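Local coordinates for protein trigger factor (Thermotoga maritima, PDB 2NSA) that probably keeps newly made proteins in an open state as a ribosome-binding chaperone and isomerises prolyl peptide bonds, seen here as its C-terminal chaperone domain, at residues 5-8 with 9-12; 34-37 with 38-41; 44-47 with 48-51; 81-84 with 85-89. All coordinates share one frame; numbering follows the deposited sequence.

All four contacts are local, made between neighbouring turns of chain in the all-helical C-terminal domain. Interactions 1, 3 and 4 lie mostly at the surface, whereas interaction 2, at the end of helix 25-36, is partly buried and sits closest to the centre of the chain. Interactions 1 and 2 touch each other: L9 and L6 of helix 6-12 pack on K36, L37 and I40. Interactions 3 and 4 touch through L50 and K85, joining helix 47-64 to helix 77-105. Each holds an ion pair, but settings differ: hydroxyls at helix starts in 1 and 3, a 3-10 turn at a proline in 2, and mid-helix, uncapped i to i+4 pairing in 4.

Interaction 1: 5-8 with 9-12; sequences TLEQ and LKES
K10 reaches back along the first turns of helix 6-12 and lies over L6, its aliphatic chain crossing the leucine at a slant with CD of K10 3.9 Å from CG of L6. The lysine sets out with CG anti to the carbonyl carbon (chi1 -66°) and bends at chi3, which brings its ammonium round to E7. There NZ of K10 and OE2 of E7 form a salt bridge whose hydrogen bond is weak, at 3.4 Å. A water reinforces it, giving a proton to OE2 of E7 and accepting one from NZ of K10 at 2.9 Å. With the lysine cut back to an alanine, the E7 carboxylate would probably lose this partner and the flank of L6 would lie less covered. L9, the buried residue of the group, bonds through its N to O of T5 at 3.2 Å, and its side chain turns to L33, K36 and L37 of the helix 25-36 region. Q8 works on the exposed side. It is extended beyond CG, which carries OE1 back to N of T5 at 3.0 Å, the donor tilted 17° from the amide carbonyl plane; the same oxygen also accepts from the backbone N of E4. In return OG1 of T5 takes the N-H of Q8 at 3.2 Å. OG of S12 turns back to O of L9, a hydrogen bond in the carbonyl plane, on a lone pair. The reciprocal bonds of T5 and Q8 form a capping box, with T5 as the N-cap that starts helix 6-12.

Interaction 2: 34-37 with 38-41; sequences LEKL and PEIV
K36 and E39 lie side by side and point the same way, the lysine's methylene chain running past the carboxylate. The closest approach is from CD of K36 to OE2 of E39, 3.3 Å, while the ammonium itself is farther off: NZ of K36 and OE2 of E39 make a long salt bridge at 3.6 Å. K36 folds into this position by turning at chi2 (-60°), whereas E39 runs out straight beyond CG. Each oxygen of the E39 carboxylate has further work. OE1 accepts from the backbone N of F3, and OE2 takes a proton from a water that also donates to O of E35. Having an alanine here would probably leave the K36 ammonium without its opposite charge and N of F3 without this acceptor. This is the end of helix 25-36, where the backbone tightens into a 3-10 turn around P38. The proline ring has no N-H to offer, and its CD lies 3.2 Å from O of L34, which instead accepts from NE of R94. Two i to i+3 bonds follow: N of E39 to O of K36 at 3.0 Å, and N of I40 to O of L37 at 3.2 Å, both donors standing above the carbonyl plane. On the apolar side CD2 of L37 meets CD1 of I40 at 4.2 Å, and both leucine and isoleucine pack against helix 6-12, at L9 and L6 respectively.

Interaction 3: 44-47 with 48-51; sequences EISD and RTLE
I45 turns its side chain onto the first turn of helix 47-64 and meets two residues there. Its CG1 branch, anti to the backbone N (chi1 -163°), crosses T49 at about a right angle, and CD1 of I45 comes within 3.4 Å of CG2 of T49, tighter than usual for two carbons. The other branch goes to L50, with CG2 of I45 4.1 Å from CG of L50. S46 follows as the N-cap residue. Its OG is 2.9 Å from OG1 of T49, and a water bridges the two hydroxyls while also accepting the N-H of S46. The backbone O of S46 begins the helical bonding with a weak bond, 3.4 Å from N of L50. D47 is the first residue of the helix proper, and its O accepts from N of E51 at 2.9 Å. Past this point R48 and E51, three residues apart, pair along the helix: NH1 of R48 gives a 157° hydrogen bond, part of a salt bridge, to OE1 of E51. The carboxylate oxygen is reached on its anti side and lies nearly in the guanidinium plane, and the arginine's bend at chi2 swings its end round to this position. The contact therefore divides by chemistry: I45 fastens the incoming loop to the helix through carbon contacts, while the hydroxyls of S46 and T49 share a water at the helix start, and the acidic D47 there is likely to interact favourably with the helix dipole.

Interaction 4: 81-84 with 85-89; sequences REEL and KERIL
L84 and I88 make the close apolar part of this contact, one turn apart on helix 77-105. They cross at a slant, CG of L84 4.0 Å from CD1 of I88, and L84 also packs on A57 of helix 47-64. Beneath them N of I88 bonds to O of L84 at 2.9 Å. K85 belongs to the packed side as well: its N is held by O of R81 at 2.8 Å, and its side chain rests on L50. R81 turns to helix 47-64 too, where N55 accepts from its guanidinium.

Elsewhere the links are polar. OE2 of E83 sits over one face of the R87 guanidinium, and NH2 of R87 lies 2.8 Å from it in a salt bridge. The carboxylate and guanidinium planes are 23° apart. The same oxygen is hydrogen-bonded to the hydroxyl of Y74. On the exposed side, E86 reaches its own helix through a water that donates to OE1 of E86 and to O of E82. An i to i+4 salt bridge on one face and leucine-isoleucine packing on another are typical of an amphipathic helix in a helical domain.

Interaction 1: 5-8 with 9-12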
ATOM      1  N   THR A   5     -13.611   1.919  13.614  1.00 34.88           N
ATOM      2  CA  THR A   5     -12.422   1.626  14.404  1.00 32.29           C
ATOM      3  C   THR A   5     -11.633   0.458  13.833  1.00 29.02           C
ATOM      4  O   THR A   5     -12.177  -0.385  13.120  1.00 28.04           O
ATOM      5  CB  THR A   5     -12.788   1.272  15.854  1.00 33.40           C
ATOM      6  OG1 THR A   5     -13.476   0.015  15.878  1.00 32.17           O
ATOM      7  CG2 THR A   5     -13.681   2.345  16.452  1.00 32.89           C
ATOM      8  N   LEU A   6     -10.346   0.413  14.161  1.00 28.07           N
ATOM      9  CA  LEU A   6      -9.473  -0.654  13.691  1.00 27.46           C
ATOM     10  C   LEU A   6      -9.976  -1.988  14.228  1.00 27.27           C
ATOM     11  O   LEU A   6      -9.906  -3.010  13.549  1.00 27.07           O
ATOM     12  CB  LEU A   6      -8.040  -0.413  14.171  1.00 27.41           C
ATOM     13  CG  LEU A   6      -6.986  -1.432  13.725  1.00 25.33           C
ATOM     14  CD1 LEU A   6      -6.897  -1.445  12.203  1.00 25.64           C
ATOM     15  CD2 LEU A   6      -5.641  -1.076  14.337  1.00 25.97           C
ATOM     16  N   GLU A   7     -10.488  -1.969  15.455  1.00 28.79           N
ATOM     17  CA  GLU A   7     -11.005  -3.182  16.077  1.00 29.56           C
ATOM     18  C   GLU A   7     -12.175  -3.772  15.297  1.00 29.32           C
ATOM     19  O   GLU A   7     -12.286  -4.990  15.162  1.00 29.86           O
ATOM     20  CB  GLU A   7     -11.433  -2.900  17.518  1.00 33.48           C
ATOM     21  CG  GLU A   7     -10.310  -3.033  18.528  1.00 37.50           C
ATOM     22  CD  GLU A   7      -9.657  -4.405  18.482  1.00 41.79           C
ATOM     23  OE1 GLU A   7     -10.387  -5.411  18.331  1.00 43.83           O
ATOM     24  OE2 GLU A   7      -8.414  -4.480  18.606  1.00 44.00           O
ATOM     25  N   GLN A   8     -13.053  -2.913  14.791  1.00 28.23           N
ATOM     26  CA  GLN A   8     -14.198  -3.382  14.019  1.00 29.21           C
ATOM     27  C   GLN A   8     -13.711  -3.996  12.717  1.00 28.24           C
ATOM     28  O   GLN A   8     -14.251  -4.994  12.248  1.00 27.29           O
ATOM     29  CB  GLN A   8     -15.149  -2.227  13.708  1.00 31.38           C
ATOM     30  CG  GLN A   8     -15.789  -1.598  14.929  1.00 35.94           C
ATOM     31  CD  GLN A   8     -16.674  -0.419  14.571  1.00 38.62           C
ATOM     32  OE1 GLN A   8     -16.218   0.552  13.968  1.00 41.45           O
ATOM     33  NE2 GLN A   8     -17.947  -0.497  14.945  1.00 40.75           N
ATOM     34  N   LEU A   9     -12.679  -3.392  12.139  1.00 28.59           N
ATOM     35  CA  LEU A   9     -12.113  -3.876  10.888  1.00 28.41           C
ATOM     36  C   LEU A   9     -11.525  -5.268  11.091  1.00 27.75           C
ATOM     37  O   LEU A   9     -11.830  -6.193  10.342  1.00 28.24           O
ATOM     38  CB  LEU A   9     -11.032  -2.904  10.396  1.00 27.56           C
ATOM     39  CG  LEU A   9     -10.476  -3.084   8.978  1.00 29.99           C
ATOM     40  CD1 LEU A   9      -9.766  -1.808   8.535  1.00 30.28           C
ATOM     41  CD2 LEU A   9      -9.536  -4.266   8.931  1.00 31.24           C
ATOM     42  N   LYS A  10     -10.693  -5.413  12.116  1.00 28.81           N
ATOM     43  CA  LYS A  10     -10.058  -6.694  12.422  1.00 30.49           C
ATOM     44  C   LYS A  10     -11.085  -7.792  12.688  1.00 31.68           C
ATOM     45  O   LYS A  10     -10.873  -8.956  12.337  1.00 30.69           O
ATOM     46  CB  LYS A  10      -9.139  -6.539  13.636  1.00 32.37           C
ATOM     47  CG  LYS A  10      -7.945  -5.632  13.385  1.00 35.39           C
ATOM     48  CD  LYS A  10      -7.279  -5.189  14.680  1.00 37.23           C
ATOM     49  CE  LYS A  10      -6.649  -6.348  15.423  1.00 39.73           C
ATOM     50  NZ  LYS A  10      -6.005  -5.889  16.684  1.00 40.12           N
ATOM     51  N   GLU A  11     -12.201  -7.422  13.308  1.00 31.91           N
ATOM     52  CA  GLU A  11     -13.247  -8.392  13.607  1.00 34.10           C
ATOM     53  C   GLU A  11     -13.877  -8.924  12.321  1.00 34.63           C
ATOM     54  O   GLU A  11     -14.290 -10.082  12.258  1.00 35.21           O
ATOM     55  CB  GLU A  11     -14.324  -7.757  14.496  1.00 35.22           C
ATOM     56  CG  GLU A  11     -15.523  -8.661  14.769  1.00 37.86           C
ATOM     57  CD  GLU A  11     -16.490  -8.066  15.779  1.00 40.35           C
ATOM     58  OE1 GLU A  11     -16.905  -6.898  15.597  1.00 40.12           O
ATOM     59  OE2 GLU A  11     -16.841  -8.769  16.754  1.00 40.67           O
ATOM     60  N   SER A  12     -13.938  -8.080  11.292  1.00 34.58           N
ATOM     61  CA  SER A  12     -14.528  -8.474  10.013  1.00 35.53           C
ATOM     62  C   SER A  12     -13.610  -9.403   9.230  1.00 36.50           C
ATOM     63  O   SER A  12     -14.033 -10.041   8.263  1.00 36.86           O
ATOM     64  CB  SER A  12     -14.833  -7.238   9.157  1.00 34.93           C
ATOM     65  OG  SER A  12     -13.642  -6.649   8.658  1.00 34.61           O
TER
HETATM   66  O   HOH W   1      -6.230  -3.186  17.644  1.00 51.72           O

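Interaction 2: 34-37 with 38-41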
ATOM      1  N   LEU A  34      -5.820  -3.739   3.316  1.00 24.62           N
ATOM      2  CA  LEU A  34      -5.479  -2.473   2.673  1.00 25.60           C
ATOM      3  C   LEU A  34      -6.704  -1.771   2.104  1.00 26.62           C
ATOM      4  O   LEU A  34      -6.814  -0.547   2.153  1.00 26.68           O
ATOM      5  CB  LEU A  34      -4.471  -2.702   1.542  1.00 25.72           C
ATOM      6  CG  LEU A  34      -3.026  -3.007   1.922  1.00 27.40           C
ATOM      7  CD1 LEU A  34      -2.226  -3.310   0.665  1.00 29.34           C
ATOM      8  CD2 LEU A  34      -2.427  -1.823   2.671  1.00 27.57           C
ATOM      9  N   GLU A  35      -7.626  -2.552   1.557  1.00 27.46           N
ATOM     10  CA  GLU A  35      -8.831  -1.995   0.969  1.00 27.83           C
ATOM     11  C   GLU A  35      -9.752  -1.336   1.989  1.00 26.95           C
ATOM     12  O   GLU A  35     -10.412  -0.342   1.687  1.00 25.99           O
ATOM     13  CB  GLU A  35      -9.594  -3.091   0.225  1.00 32.57           C
ATOM     14  CG  GLU A  35     -10.878  -2.619  -0.424  1.00 38.08           C
ATOM     15  CD  GLU A  35     -11.585  -3.724  -1.183  1.00 42.68           C
ATOM     16  OE1 GLU A  35     -12.650  -3.448  -1.776  1.00 46.23           O
ATOM     17  OE2 GLU A  35     -11.076  -4.867  -1.189  1.00 45.19           O
ATOM     18  N   LYS A  36      -9.785  -1.875   3.202  1.00 24.80           N
ATOM     19  CA  LYS A  36     -10.662  -1.337   4.236  1.00 24.49           C
ATOM     20  C   LYS A  36     -10.035  -0.279   5.137  1.00 22.93           C
ATOM     21  O   LYS A  36     -10.747   0.535   5.725  1.00 21.65           O
ATOM     22  CB  LYS A  36     -11.207  -2.482   5.096  1.00 27.74           C
ATOM     23  CG  LYS A  36     -12.104  -3.451   4.342  1.00 30.80           C
ATOM     24  CD  LYS A  36     -13.316  -2.741   3.757  1.00 33.85           C
ATOM     25  CE  LYS A  36     -14.255  -3.723   3.071  1.00 35.75           C
ATOM     26  NZ  LYS A  36     -15.446  -3.049   2.490  1.00 36.94           N
ATOM     27  N   LEU A  37      -8.710  -0.279   5.237  1.00 22.27           N
ATOM     28  CA  LEU A  37      -8.019   0.684   6.090  1.00 21.14           C
ATOM     29  C   LEU A  37      -8.431   2.153   5.926  1.00 20.00           C
ATOM     30  O   LEU A  37      -8.578   2.865   6.914  1.00 19.63           O
ATOM     31  CB  LEU A  37      -6.499   0.545   5.921  1.00 21.17           C
ATOM     32  CG  LEU A  37      -5.851  -0.623   6.678  1.00 22.43           C
ATOM     33  CD1 LEU A  37      -4.364  -0.709   6.342  1.00 22.86           C
ATOM     34  CD2 LEU A  37      -6.044  -0.421   8.181  1.00 22.87           C
ATOM     35  N   PRO A  38      -8.634   2.628   4.685  1.00 21.08           N
ATOM     36  CA  PRO A  38      -9.024   4.032   4.499  1.00 22.21           C
ATOM     37  C   PRO A  38     -10.289   4.448   5.254  1.00 23.60           C
ATOM     38  O   PRO A  38     -10.484   5.626   5.552  1.00 23.95           O
ATOM     39  CB  PRO A  38      -9.215   4.145   2.984  1.00 21.88           C
ATOM     40  CG  PRO A  38      -8.296   3.114   2.440  1.00 21.45           C
ATOM     41  CD  PRO A  38      -8.490   1.949   3.387  1.00 21.18           C
ATOM     42  N   GLU A  39     -11.142   3.478   5.561  1.00 25.23           N
ATOM     43  CA  GLU A  39     -12.400   3.751   6.251  1.00 26.71           C
ATOM     44  C   GLU A  39     -12.297   4.223   7.699  1.00 27.17           C
ATOM     45  O   GLU A  39     -13.236   4.828   8.217  1.00 28.13           O
ATOM     46  CB  GLU A  39     -13.290   2.511   6.190  1.00 28.29           C
ATOM     47  CG  GLU A  39     -13.883   2.247   4.817  1.00 33.85           C
ATOM     48  CD  GLU A  39     -14.624   0.925   4.742  1.00 37.15           C
ATOM     49  OE1 GLU A  39     -15.204   0.508   5.767  1.00 38.74           O
ATOM     50  OE2 GLU A  39     -14.634   0.309   3.652  1.00 40.56           O
ATOM     51  N   ILE A  40     -11.167   3.967   8.347  1.00 26.96           N
ATOM     52  CA  ILE A  40     -11.008   4.348   9.746  1.00 27.87           C
ATOM     53  C   ILE A  40     -10.231   5.631  10.004  1.00 29.14           C
ATOM     54  O   ILE A  40      -9.757   5.863  11.119  1.00 29.19           O
ATOM     55  CB  ILE A  40     -10.355   3.208  10.549  1.00 27.52           C
ATOM     56  CG1 ILE A  40      -8.925   2.966  10.060  1.00 27.80           C
ATOM     57  CG2 ILE A  40     -11.182   1.939  10.390  1.00 28.86           C
ATOM     58  CD1 ILE A  40      -8.145   1.987  10.920  1.00 30.93           C
ATOM     59  N   VAL A  41     -10.097   6.465   8.979  1.00 29.06           N
ATOM     60  CA  VAL A  41      -9.388   7.725   9.141  1.00 28.72           C
ATOM     61  C   VAL A  41     -10.033   8.828   8.313  1.00 28.81           C
ATOM     62  O   VAL A  41     -10.675   8.563   7.299  1.00 26.96           O
ATOM     63  CB  VAL A  41      -7.896   7.591   8.743  1.00 30.84           C
ATOM     64  CG1 VAL A  41      -7.769   7.360   7.249  1.00 28.97           C
ATOM     65  CG2 VAL A  41      -7.127   8.829   9.170  1.00 31.57           C
TER
HETATM   66  O   HOH W   2     -12.679   1.696   1.724  1.00 58.33           O

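Interaction 3: 44-47 with 48-51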
ATOM      1  N   GLU A  44      -8.477  15.955   5.901  1.00 29.78           N
ATOM      2  CA  GLU A  44      -9.037  17.252   5.546  1.00 31.03           C
ATOM      3  C   GLU A  44      -8.131  17.885   4.489  1.00 28.57           C
ATOM      4  O   GLU A  44      -7.156  18.555   4.815  1.00 31.67           O
ATOM      5  CB  GLU A  44      -9.132  18.139   6.792  1.00 34.77           C
ATOM      6  CG  GLU A  44      -7.845  18.248   7.598  1.00 39.16           C
ATOM      7  CD  GLU A  44      -8.056  18.912   8.954  1.00 42.71           C
ATOM      8  OE1 GLU A  44      -9.010  19.711   9.088  1.00 44.66           O
ATOM      9  OE2 GLU A  44      -7.263  18.639   9.882  1.00 42.63           O
ATOM     10  N   ILE A  45      -8.457  17.655   3.220  1.00 26.17           N
ATOM     11  CA  ILE A  45      -7.668  18.181   2.110  1.00 24.48           C
ATOM     12  C   ILE A  45      -8.589  18.827   1.069  1.00 22.36           C
ATOM     13  O   ILE A  45      -9.739  18.418   0.912  1.00 24.25           O
ATOM     14  CB  ILE A  45      -6.824  17.043   1.463  1.00 26.67           C
ATOM     15  CG1 ILE A  45      -5.709  17.630   0.605  1.00 27.07           C
ATOM     16  CG2 ILE A  45      -7.710  16.133   0.628  1.00 27.17           C
ATOM     17  CD1 ILE A  45      -4.679  16.595   0.179  1.00 30.38           C
ATOM     18  N   SER A  46      -8.086  19.834   0.361  1.00 18.05           N
ATOM     19  CA  SER A  46      -8.898  20.532  -0.635  1.00 17.20           C
ATOM     20  C   SER A  46      -9.180  19.692  -1.871  1.00 17.77           C
ATOM     21  O   SER A  46      -8.385  18.826  -2.248  1.00 14.93           O
ATOM     22  CB  SER A  46      -8.218  21.837  -1.069  1.00 15.69           C
ATOM     23  OG  SER A  46      -7.134  21.596  -1.960  1.00 16.76           O
ATOM     24  N   ASP A  47     -10.325  19.946  -2.494  1.00 17.38           N
ATOM     25  CA  ASP A  47     -10.672  19.242  -3.716  1.00 19.92           C
ATOM     26  C   ASP A  47      -9.646  19.645  -4.767  1.00 18.17           C
ATOM     27  O   ASP A  47      -9.274  18.842  -5.626  1.00 17.21           O
ATOM     28  CB  ASP A  47     -12.074  19.626  -4.200  1.00 22.46           C
ATOM     29  CG  ASP A  47     -13.166  19.179  -3.249  1.00 28.67           C
ATOM     30  OD1 ASP A  47     -13.041  18.085  -2.657  1.00 34.29           O
ATOM     31  OD2 ASP A  47     -14.168  19.917  -3.100  1.00 35.18           O
ATOM     32  N   ARG A  48      -9.175  20.888  -4.695  1.00 17.19           N
ATOM     33  CA  ARG A  48      -8.191  21.353  -5.661  1.00 15.60           C
ATOM     34  C   ARG A  48      -6.928  20.492  -5.609  1.00 16.03           C
ATOM     35  O   ARG A  48      -6.381  20.118  -6.651  1.00 15.03           O
ATOM     36  CB  ARG A  48      -7.839  22.830  -5.428  1.00 17.47           C
ATOM     37  CG  ARG A  48      -6.835  23.398  -6.439  1.00 18.11           C
ATOM     38  CD  ARG A  48      -7.282  23.195  -7.885  1.00 18.51           C
ATOM     39  NE  ARG A  48      -6.197  23.483  -8.824  1.00 21.59           N
ATOM     40  CZ  ARG A  48      -6.082  22.928 -10.028  1.00 20.30           C
ATOM     41  NH1 ARG A  48      -6.988  22.054 -10.447  1.00 19.33           N
ATOM     42  NH2 ARG A  48      -5.047  23.233 -10.800  1.00 23.40           N
ATOM     43  N   THR A  49      -6.465  20.162  -4.406  1.00 15.62           N
ATOM     44  CA  THR A  49      -5.269  19.331  -4.279  1.00 14.51           C
ATOM     45  C   THR A  49      -5.493  17.991  -4.975  1.00 14.61           C
ATOM     46  O   THR A  49      -4.609  17.481  -5.675  1.00 16.28           O
ATOM     47  CB  THR A  49      -4.922  19.053  -2.800  1.00 15.88           C
ATOM     48  OG1 THR A  49      -4.575  20.285  -2.155  1.00 15.53           O
ATOM     49  CG2 THR A  49      -3.742  18.090  -2.703  1.00 14.59           C
ATOM     50  N   LEU A  50      -6.676  17.423  -4.777  1.00 14.50           N
ATOM     51  CA  LEU A  50      -7.011  16.145  -5.397  1.00 16.12           C
ATOM     52  C   LEU A  50      -7.066  16.276  -6.922  1.00 16.62           C
ATOM     53  O   LEU A  50      -6.605  15.382  -7.635  1.00 17.33           O
ATOM     54  CB  LEU A  50      -8.336  15.620  -4.832  1.00 15.88           C
ATOM     55  CG  LEU A  50      -8.262  15.317  -3.324  1.00 15.86           C
ATOM     56  CD1 LEU A  50      -9.617  14.846  -2.804  1.00 17.28           C
ATOM     57  CD2 LEU A  50      -7.206  14.255  -3.065  1.00 18.81           C
ATOM     58  N   GLU A  51      -7.618  17.379  -7.428  1.00 15.60           N
ATOM     59  CA  GLU A  51      -7.668  17.576  -8.880  1.00 15.89           C
ATOM     60  C   GLU A  51      -6.248  17.573  -9.428  1.00 16.11           C
ATOM     61  O   GLU A  51      -5.972  16.983 -10.471  1.00 17.13           O
ATOM     62  CB  GLU A  51      -8.318  18.914  -9.248  1.00 14.87           C
ATOM     63  CG  GLU A  51      -9.758  19.035  -8.841  1.00 17.49           C
ATOM     64  CD  GLU A  51     -10.370  20.356  -9.260  1.00 18.64           C
ATOM     65  OE1 GLU A  51      -9.624  21.354  -9.390  1.00 17.54           O
ATOM     66  OE2 GLU A  51     -11.607  20.399  -9.444  1.00 21.39           O
TER
HETATM   67  O   HOH W   3      -5.471  21.021   0.143  1.00 16.35           O

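Interaction 4: 81-84 with 85-89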
ATOM      1  N   ARG A  81     -11.738  10.340 -14.115  1.00 18.35           N
ATOM      2  CA  ARG A  81     -11.130  11.275 -13.171  1.00 18.68           C
ATOM      3  C   ARG A  81     -11.801  11.153 -11.805  1.00 19.50           C
ATOM      4  O   ARG A  81     -11.125  11.175 -10.773  1.00 19.91           O
ATOM      5  CB  ARG A  81     -11.237  12.713 -13.682  1.00 18.96           C
ATOM      6  CG  ARG A  81     -10.231  13.062 -14.770  1.00 20.20           C
ATOM      7  CD  ARG A  81     -10.395  14.512 -15.238  1.00 23.16           C
ATOM      8  NE  ARG A  81      -9.511  14.833 -16.353  1.00 25.20           N
ATOM      9  CZ  ARG A  81      -8.236  15.195 -16.233  1.00 25.16           C
ATOM     10  NH1 ARG A  81      -7.673  15.294 -15.035  1.00 23.36           N
ATOM     11  NH2 ARG A  81      -7.515  15.445 -17.320  1.00 28.12           N
ATOM     12  N   GLU A  82     -13.124  11.008 -11.800  1.00 18.22           N
ATOM     13  CA  GLU A  82     -13.864  10.873 -10.542  1.00 20.85           C
ATOM     14  C   GLU A  82     -13.401   9.631  -9.783  1.00 20.63           C
ATOM     15  O   GLU A  82     -13.216   9.671  -8.561  1.00 21.89           O
ATOM     16  CB  GLU A  82     -15.377  10.785 -10.809  1.00 22.25           C
ATOM     17  CG  GLU A  82     -16.059  12.130 -11.094  1.00 27.08           C
ATOM     18  CD  GLU A  82     -17.425  11.990 -11.770  1.00 33.78           C
ATOM     19  OE1 GLU A  82     -18.185  11.059 -11.424  1.00 35.78           O
ATOM     20  OE2 GLU A  82     -17.745  12.825 -12.644  1.00 36.45           O
ATOM     21  N   GLU A  83     -13.222   8.527 -10.501  1.00 19.39           N
ATOM     22  CA  GLU A  83     -12.777   7.290  -9.866  1.00 21.23           C
ATOM     23  C   GLU A  83     -11.354   7.418  -9.349  1.00 21.56           C
ATOM     24  O   GLU A  83     -11.044   7.005  -8.227  1.00 19.95           O
ATOM     25  CB  GLU A  83     -12.841   6.113 -10.839  1.00 25.79           C
ATOM     26  CG  GLU A  83     -12.242   4.845 -10.247  1.00 32.36           C
ATOM     27  CD  GLU A  83     -12.676   3.591 -10.964  1.00 37.09           C
ATOM     28  OE1 GLU A  83     -13.888   3.450 -11.239  1.00 39.51           O
ATOM     29  OE2 GLU A  83     -11.805   2.740 -11.240  1.00 40.72           O
ATOM     30  N   LEU A  84     -10.489   7.986 -10.180  1.00 18.85           N
ATOM     31  CA  LEU A  84      -9.095   8.163  -9.817  1.00 18.09           C
ATOM     32  C   LEU A  84      -8.963   9.073  -8.603  1.00 17.94           C
ATOM     33  O   LEU A  84      -8.086   8.869  -7.755  1.00 17.49           O
ATOM     34  CB  LEU A  84      -8.314   8.738 -11.003  1.00 20.76           C
ATOM     35  CG  LEU A  84      -6.794   8.840 -10.886  1.00 21.35           C
ATOM     36  CD1 LEU A  84      -6.211   7.512 -10.428  1.00 24.08           C
ATOM     37  CD2 LEU A  84      -6.212   9.247 -12.237  1.00 22.80           C
ATOM     38  N   LYS A  85      -9.836  10.072  -8.502  1.00 15.42           N
ATOM     39  CA  LYS A  85      -9.775  10.984  -7.365  1.00 16.67           C
ATOM     40  C   LYS A  85     -10.068  10.224  -6.079  1.00 16.51           C
ATOM     41  O   LYS A  85      -9.394  10.417  -5.063  1.00 16.53           O
ATOM     42  CB  LYS A  85     -10.780  12.130  -7.517  1.00 18.31           C
ATOM     43  CG  LYS A  85     -10.674  13.161  -6.393  1.00 18.54           C
ATOM     44  CD  LYS A  85     -11.764  14.226  -6.469  1.00 22.69           C
ATOM     45  CE  LYS A  85     -11.654  15.077  -7.728  1.00 25.32           C
ATOM     46  NZ  LYS A  85     -12.720  16.125  -7.720  1.00 25.21           N
ATOM     47  N   GLU A  86     -11.073   9.356  -6.116  1.00 16.63           N
ATOM     48  CA  GLU A  86     -11.425   8.600  -4.922  1.00 18.96           C
ATOM     49  C   GLU A  86     -10.316   7.613  -4.564  1.00 18.44           C
ATOM     50  O   GLU A  86     -10.031   7.396  -3.383  1.00 16.92           O
ATOM     51  CB  GLU A  86     -12.756   7.869  -5.120  1.00 22.65           C
ATOM     52  CG  GLU A  86     -13.787   8.166  -4.026  1.00 33.17           C
ATOM     53  CD  GLU A  86     -14.071   9.661  -3.858  1.00 35.11           C
ATOM     54  OE1 GLU A  86     -14.454  10.322  -4.847  1.00 37.95           O
ATOM     55  OE2 GLU A  86     -13.915  10.175  -2.732  1.00 36.84           O
ATOM     56  N   ARG A  87      -9.688   7.022  -5.578  1.00 16.46           N
ATOM     57  CA  ARG A  87      -8.597   6.073  -5.348  1.00 17.63           C
ATOM     58  C   ARG A  87      -7.412   6.790  -4.715  1.00 17.25           C
ATOM     59  O   ARG A  87      -6.765   6.264  -3.807  1.00 15.84           O
ATOM     60  CB  ARG A  87      -8.153   5.426  -6.664  1.00 20.41           C
ATOM     61  CG  ARG A  87      -9.181   4.473  -7.262  1.00 26.99           C
ATOM     62  CD  ARG A  87      -8.571   3.642  -8.382  1.00 33.10           C
ATOM     63  NE  ARG A  87      -9.508   2.655  -8.919  1.00 39.64           N
ATOM     64  CZ  ARG A  87      -9.167   1.689  -9.768  1.00 41.36           C
ATOM     65  NH1 ARG A  87      -7.910   1.577 -10.176  1.00 42.76           N
ATOM     66  NH2 ARG A  87     -10.080   0.830 -10.203  1.00 43.07           N
ATOM     67  N   ILE A  88      -7.130   7.995  -5.203  1.00 14.28           N
ATOM     68  CA  ILE A  88      -6.019   8.776  -4.671  1.00 14.41           C
ATOM     69  C   ILE A  88      -6.296   9.189  -3.235  1.00 15.10           C
ATOM     70  O   ILE A  88      -5.402   9.122  -2.385  1.00 14.39           O
ATOM     71  CB  ILE A  88      -5.746  10.024  -5.534  1.00 14.46           C
ATOM     72  CG1 ILE A  88      -5.113   9.579  -6.860  1.00 14.18           C
ATOM     73  CG2 ILE A  88      -4.813  10.992  -4.808  1.00 16.73           C
ATOM     74  CD1 ILE A  88      -4.962  10.684  -7.883  1.00 15.54           C
ATOM     75  N   LEU A  89      -7.526   9.617  -2.960  1.00 12.05           N
ATOM     76  CA  LEU A  89      -7.869  10.003  -1.597  1.00 13.13           C
ATOM     77  C   LEU A  89      -7.721   8.783  -0.698  1.00 12.52           C
ATOM     78  O   LEU A  89      -7.227   8.888   0.428  1.00 11.20           O
ATOM     79  CB  LEU A  89      -9.303  10.540  -1.523  1.00 15.38           C
ATOM     80  CG  LEU A  89      -9.836  10.911  -0.136  1.00 19.02           C
ATOM     81  CD1 LEU A  89      -8.919  11.903   0.553  1.00 18.08           C
ATOM     82  CD2 LEU A  89     -11.234  11.490  -0.299  1.00 19.47           C
TER
HETATM   83  O   HOH W   4     -14.494  11.874  -7.258  1.00 33.01           O